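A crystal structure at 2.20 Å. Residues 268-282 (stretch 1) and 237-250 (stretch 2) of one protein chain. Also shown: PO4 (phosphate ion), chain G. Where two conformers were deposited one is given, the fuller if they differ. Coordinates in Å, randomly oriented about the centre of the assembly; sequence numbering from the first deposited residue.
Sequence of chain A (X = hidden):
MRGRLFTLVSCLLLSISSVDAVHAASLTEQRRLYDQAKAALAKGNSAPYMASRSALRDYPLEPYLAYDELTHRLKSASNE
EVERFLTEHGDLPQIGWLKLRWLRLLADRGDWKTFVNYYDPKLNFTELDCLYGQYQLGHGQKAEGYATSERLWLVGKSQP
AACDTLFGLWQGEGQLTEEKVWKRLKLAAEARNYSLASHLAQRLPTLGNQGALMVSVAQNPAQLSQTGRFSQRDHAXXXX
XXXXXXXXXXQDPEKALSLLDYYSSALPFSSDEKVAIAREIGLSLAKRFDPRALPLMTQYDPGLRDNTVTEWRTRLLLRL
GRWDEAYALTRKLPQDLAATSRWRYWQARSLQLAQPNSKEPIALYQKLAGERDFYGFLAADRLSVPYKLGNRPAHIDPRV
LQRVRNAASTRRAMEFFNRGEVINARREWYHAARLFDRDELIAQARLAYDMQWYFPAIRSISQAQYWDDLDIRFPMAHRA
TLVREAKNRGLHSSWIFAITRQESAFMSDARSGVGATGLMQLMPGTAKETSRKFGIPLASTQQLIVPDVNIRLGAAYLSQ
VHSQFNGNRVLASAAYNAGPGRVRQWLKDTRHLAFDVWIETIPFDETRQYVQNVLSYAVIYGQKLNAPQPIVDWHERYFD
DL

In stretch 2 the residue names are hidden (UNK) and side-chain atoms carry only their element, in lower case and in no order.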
# COMPACT_ATOMS: atom_id res chain seq x y z
N PRO A 268 -28.15 -2.29 -24.27
CA PRO A 268 -27.74 -3.71 -24.22
C PRO A 268 -26.44 -3.93 -23.45
O PRO A 268 -25.40 -4.32 -23.99
CB PRO A 268 -27.58 -4.05 -25.71
CG PRO A 268 -27.04 -2.76 -26.28
CD PRO A 268 -27.85 -1.68 -25.58
N PHE A 269 -26.49 -3.68 -22.15
CA PHE A 269 -25.36 -4.01 -21.29
C PHE A 269 -25.09 -5.50 -21.34
O PHE A 269 -26.02 -6.31 -21.29
CB PHE A 269 -25.64 -3.60 -19.84
CG PHE A 269 -25.81 -2.14 -19.64
CD1 PHE A 269 -24.73 -1.28 -19.77
CD2 PHE A 269 -27.03 -1.62 -19.26
CE1 PHE A 269 -24.88 0.08 -19.55
CE2 PHE A 269 -27.19 -0.26 -19.05
CZ PHE A 269 -26.11 0.59 -19.19
N SER A 270 -23.82 -5.87 -21.41
CA SER A 270 -23.46 -7.27 -21.19
C SER A 270 -23.70 -7.65 -19.73
O SER A 270 -23.75 -6.80 -18.84
CB SER A 270 -22.00 -7.54 -21.56
OG SER A 270 -21.10 -6.87 -20.70
N SER A 271 -23.87 -8.95 -19.50
CA SER A 271 -24.04 -9.44 -18.14
C SER A 271 -22.88 -9.01 -17.25
O SER A 271 -23.08 -8.73 -16.06
CB SER A 271 -24.19 -10.96 -18.16
OG SER A 271 -25.20 -11.38 -17.25
N ASP A 272 -21.68 -8.92 -17.82
CA ASP A 272 -20.49 -8.58 -17.04
C ASP A 272 -20.49 -7.10 -16.65
O ASP A 272 -20.21 -6.76 -15.49
CB ASP A 272 -19.23 -8.91 -17.83
CG ASP A 272 -19.23 -10.35 -18.31
OD1 ASP A 272 -19.50 -11.25 -17.49
OD2 ASP A 272 -18.96 -10.57 -19.52
N GLU A 273 -20.76 -6.20 -17.60
CA GLU A 273 -20.70 -4.79 -17.23
C GLU A 273 -21.81 -4.43 -16.25
O GLU A 273 -21.60 -3.60 -15.36
CB GLU A 273 -20.72 -3.89 -18.46
CG GLU A 273 -21.78 -4.17 -19.49
CD GLU A 273 -21.38 -3.66 -20.87
OE1 GLU A 273 -20.34 -2.98 -20.96
OE2 GLU A 273 -22.09 -3.95 -21.86
N LYS A 274 -22.98 -5.07 -16.36
CA LYS A 274 -24.04 -4.82 -15.40
C LYS A 274 -23.62 -5.22 -13.99
O LYS A 274 -23.88 -4.49 -13.03
CB LYS A 274 -25.31 -5.56 -15.81
CG LYS A 274 -26.57 -4.97 -15.21
CD LYS A 274 -27.80 -5.76 -15.63
CE LYS A 274 -27.91 -5.86 -17.15
NZ LYS A 274 -29.13 -6.59 -17.59
N VAL A 275 -22.93 -6.36 -13.84
CA VAL A 275 -22.45 -6.75 -12.52
C VAL A 275 -21.42 -5.76 -12.01
O VAL A 275 -21.43 -5.38 -10.84
CB VAL A 275 -21.89 -8.18 -12.54
CG1 VAL A 275 -20.87 -8.37 -11.46
CG2 VAL A 275 -23.02 -9.18 -12.34
N ALA A 276 -20.52 -5.30 -12.88
CA ALA A 276 -19.52 -4.34 -12.46
C ALA A 276 -20.16 -3.04 -12.02
O ALA A 276 -19.82 -2.49 -10.96
CB ALA A 276 -18.51 -4.08 -13.59
N ILE A 277 -21.10 -2.52 -12.82
CA ILE A 277 -21.79 -1.29 -12.46
C ILE A 277 -22.46 -1.45 -11.11
O ILE A 277 -22.27 -0.63 -10.19
CB ILE A 277 -22.81 -0.91 -13.55
CG1 ILE A 277 -22.10 -0.67 -14.88
CG2 ILE A 277 -23.56 0.33 -13.12
CD1 ILE A 277 -23.07 -0.51 -16.06
N ALA A 278 -23.26 -2.51 -10.97
CA ALA A 278 -24.03 -2.73 -9.75
C ALA A 278 -23.11 -2.84 -8.54
O ALA A 278 -23.41 -2.29 -7.47
CB ALA A 278 -24.87 -4.00 -9.89
N ARG A 279 -21.99 -3.54 -8.69
CA ARG A 279 -21.10 -3.70 -7.55
C ARG A 279 -20.43 -2.38 -7.17
O ARG A 279 -20.32 -2.07 -5.98
CB ARG A 279 -20.07 -4.80 -7.84
CG ARG A 279 -20.72 -6.20 -7.82
CD ARG A 279 -19.68 -7.34 -7.91
NE ARG A 279 -20.28 -8.64 -8.20
CZ ARG A 279 -19.59 -9.73 -8.56
NH1 ARG A 279 -18.27 -9.66 -8.69
NH2 ARG A 279 -20.22 -10.87 -8.82
N GLU A 280 -20.05 -1.56 -8.15
CA GLU A 280 -19.45 -0.28 -7.80
C GLU A 280 -20.47 0.67 -7.18
O GLU A 280 -20.16 1.36 -6.21
CB GLU A 280 -18.79 0.37 -9.03
CG GLU A 280 -17.97 1.61 -8.69
CD GLU A 280 -17.04 1.40 -7.49
OE1 GLU A 280 -17.27 2.01 -6.42
OE2 GLU A 280 -16.07 0.61 -7.60
N ILE A 281 -21.69 0.71 -7.73
CA ILE A 281 -22.74 1.51 -7.10
C ILE A 281 -23.08 0.96 -5.72
O ILE A 281 -23.20 1.72 -4.75
CB ILE A 281 -23.99 1.57 -8.01
CG1 ILE A 281 -23.67 2.39 -9.28
CG2 ILE A 281 -25.18 2.17 -7.28
CD1 ILE A 281 -24.73 2.30 -10.32
N GLY A 282 -23.20 -0.37 -5.60
CA GLY A 282 -23.55 -0.95 -4.30
C GLY A 282 -22.51 -0.63 -3.24
O GLY A 282 -22.85 -0.23 -2.12
N UNK A 237 -22.67 2.51 -27.08
CA UNK A 237 -23.38 3.40 -26.19
C UNK A 237 -23.50 2.79 -24.79
O UNK A 237 -23.35 3.50 -23.78
o UNK A 237 -24.53 4.33 -28.08
c UNK A 237 -25.53 4.68 -25.92
c UNK A 237 -24.74 3.72 -26.80
N UNK A 238 -23.69 1.47 -24.70
CA UNK A 238 -23.72 0.82 -23.40
C UNK A 238 -22.37 0.91 -22.70
O UNK A 238 -22.33 1.05 -21.48
c UNK A 238 -24.13 -0.65 -23.54
N UNK A 239 -21.27 0.81 -23.45
CA UNK A 239 -19.95 1.00 -22.87
C UNK A 239 -19.76 2.43 -22.38
O UNK A 239 -19.25 2.66 -21.28
c UNK A 239 -18.40 -0.78 -23.77
c UNK A 239 -18.87 0.65 -23.89
o UNK A 239 -18.08 -1.38 -24.82
o UNK A 239 -18.35 -1.31 -22.64
N UNK A 240 -20.18 3.41 -23.18
CA UNK A 240 -20.09 4.80 -22.73
C UNK A 240 -20.84 4.98 -21.42
O UNK A 240 -20.29 5.50 -20.44
c UNK A 240 -20.61 5.75 -23.82
c UNK A 240 -19.64 5.72 -25.00
c UNK A 240 -20.72 7.17 -23.26
N UNK A 241 -22.08 4.52 -21.38
CA UNK A 241 -22.93 4.75 -20.22
C UNK A 241 -22.39 4.00 -19.01
O UNK A 241 -22.34 4.54 -17.90
c UNK A 241 -24.38 4.36 -20.56
c UNK A 241 -24.96 5.41 -21.50
c UNK A 241 -25.22 4.23 -19.30
N UNK A 242 -21.92 2.77 -19.21
CA UNK A 242 -21.43 2.00 -18.08
C UNK A 242 -20.21 2.62 -17.44
O UNK A 242 -20.09 2.66 -16.21
N UNK A 243 -19.29 3.13 -18.27
CA UNK A 243 -18.14 3.84 -17.75
C UNK A 243 -18.58 5.05 -16.94
O UNK A 243 -18.09 5.29 -15.83
c UNK A 243 -14.74 4.31 -19.24
c UNK A 243 -17.20 4.25 -18.89
c UNK A 243 -15.88 4.87 -18.42
c UNK A 243 -15.92 6.37 -18.53
N UNK A 244 -19.53 5.81 -17.49
CA UNK A 244 -20.00 7.00 -16.78
C UNK A 244 -20.67 6.67 -15.46
O UNK A 244 -20.47 7.36 -14.46
N UNK A 245 -21.47 5.60 -15.43
CA UNK A 245 -22.12 5.27 -14.16
C UNK A 245 -21.11 4.81 -13.12
O UNK A 245 -21.25 5.13 -11.94
c UNK A 245 -25.23 5.55 -14.44
c UNK A 245 -24.34 4.66 -15.25
c UNK A 245 -23.20 4.21 -14.35
c UNK A 245 -25.10 3.47 -15.81
N UNK A 246 -20.08 4.07 -13.55
CA UNK A 246 -19.05 3.65 -12.60
C UNK A 246 -18.29 4.85 -12.06
O UNK A 246 -17.98 4.93 -10.87
n UNK A 246 -16.28 0.57 -17.06
c UNK A 246 -18.40 1.20 -12.90
n UNK A 246 -18.46 -0.18 -16.90
n UNK A 246 -17.33 0.54 -15.02
c UNK A 246 -18.44 0.30 -14.11
c UNK A 246 -17.36 0.31 -16.33
c UNK A 246 -18.09 2.66 -13.25
N UNK A 247 -17.99 5.81 -12.94
CA UNK A 247 -17.33 7.04 -12.50
C UNK A 247 -18.25 7.82 -11.57
O UNK A 247 -17.86 8.19 -10.46
c UNK A 247 -13.27 8.35 -14.60
c UNK A 247 -16.31 9.23 -13.46
c UNK A 247 -14.87 9.19 -12.91
n UNK A 247 -12.50 7.36 -15.06
c UNK A 247 -16.94 7.86 -13.73
n UNK A 247 -13.26 9.51 -15.22
n UNK A 247 -14.02 8.16 -13.52
N UNK A 248 -19.51 8.02 -11.99
CA UNK A 248 -20.46 8.80 -11.20
C UNK A 248 -20.69 8.19 -9.83
O UNK A 248 -20.96 8.91 -8.86
c UNK A 248 -24.12 9.67 -12.36
c UNK A 248 -21.78 8.90 -11.97
c UNK A 248 -22.88 9.83 -11.47
c UNK A 248 -22.38 11.27 -11.46
N UNK A 249 -20.62 6.86 -9.73
CA UNK A 249 -20.85 6.22 -8.45
C UNK A 249 -19.86 6.66 -7.38
O UNK A 249 -20.17 6.58 -6.19
c UNK A 249 -20.78 4.70 -8.60
N UNK A 250 -18.68 7.15 -7.77
CA UNK A 250 -17.67 7.52 -6.78
C UNK A 250 -18.14 8.70 -5.93
O UNK A 250 -17.93 8.71 -4.71
c UNK A 250 -16.35 7.84 -7.48
c UNK A 250 -15.22 8.28 -6.54
n UNK A 250 -13.36 10.75 -8.32
c UNK A 250 -13.85 8.21 -7.23
c UNK A 250 -12.69 10.38 -7.24
n UNK A 250 -11.80 11.20 -6.70
n UNK A 250 -12.90 9.18 -6.70
P PO4 G . -17.23 -5.73 -21.55
O1 PO4 G . -17.31 -4.44 -22.33
O2 PO4 G . -17.04 -5.42 -20.08
O3 PO4 G . -16.07 -6.55 -22.05
O4 PO4 G . -18.51 -6.51 -21.72

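Position 237 has three side-chain atoms: one carbon carrying an oxygen and a carbon. It does not touch stretch 1. This is T237, a beta-branched hydroxyl residue.

Position 238 has a single side-chain carbon, pointing toward stretch 1. Its CB lies 3.9 Å from F269 CD1 and 3.9 Å from P268 O. This is A238. Its carbonyl oxygen also meets the ring edge, with F269 CE1 3.3 Å from A238 O.

Position 239 has two carbons, the second carrying two oxygens. That is a short carboxylate, D239. CA-to-CB points away, but the end comes nearer. D239 OD1 is 3.1 Å from E273 OE1. Both atoms are acceptors, so this is a close approach of like charges and not a hydrogen bond. D239 OD1 is also 3.3 Å from O1 of the phosphate ion.

Position 240 has one carbon carrying two more, and points away from stretch 1. It is V240.

Position 241 has the same three-carbon fork, so it is V241. Its CG1 sits at the edge of the F269 ring, 3.7 Å from CZ.

Position 242 has no side-chain atoms, so it is G242. An added CB would point toward stretch 1 and lie 3.3 Å from I277 CD1, a tight fit. The bare backbone lets I277 CD1 come to 3.6 Å from G242 CA.

Position 243 has four carbons, forked at the second, and points away. It is L243.

Position 244 has no side-chain atoms and no contact with stretch 1. It is G244.

Position 245 again has four carbons forked at the second, so it is L245. It points toward stretch 1, and its CB is 4.1 Å from I277 CG2.

Position 246 has three carbons, a nitrogen, then a carbon bearing two nitrogens. This is R246. Its CD packs 3.9 Å from I277 CG1, and its CG is 4.0 Å from E280 CB. No hydrogen bond joins it to stretch 1.

Position 247 has the same guanidinium pattern but points away. It is R247.

Position 248 has four carbons forked at the second and does not reach stretch 1. It is L248.

Position 249 has one carbon, directed toward stretch 1. It is A249. Its CB is 3.8 Å from I281 CG1 and 4.2 Å from E280 O.

Position 250 has three carbons, a nitrogen and a carbon with two nitrogens. It is R250. Its end leads away from stretch 1, and one of two deposited conformers is given.

The two helices run nearly parallel, at 10°, with axes 8.8 Å apart at closest approach. No hydrogen bond crosses between them; the contact is mainly apolar packing. F269, I277 and I281 meet small residues or bare backbone at A238, G242 and A249. Near the start of helix 271-282, S270 OG accepts from E273 N at 3.2 Å, a capping bond. In return, S270 N donates to E273 OE2 at 2.6 Å. S270 OG also donates to phosphate O4 at 2.8 Å.

Stretch 2 (237-250) TADVVGLGLRRLAR
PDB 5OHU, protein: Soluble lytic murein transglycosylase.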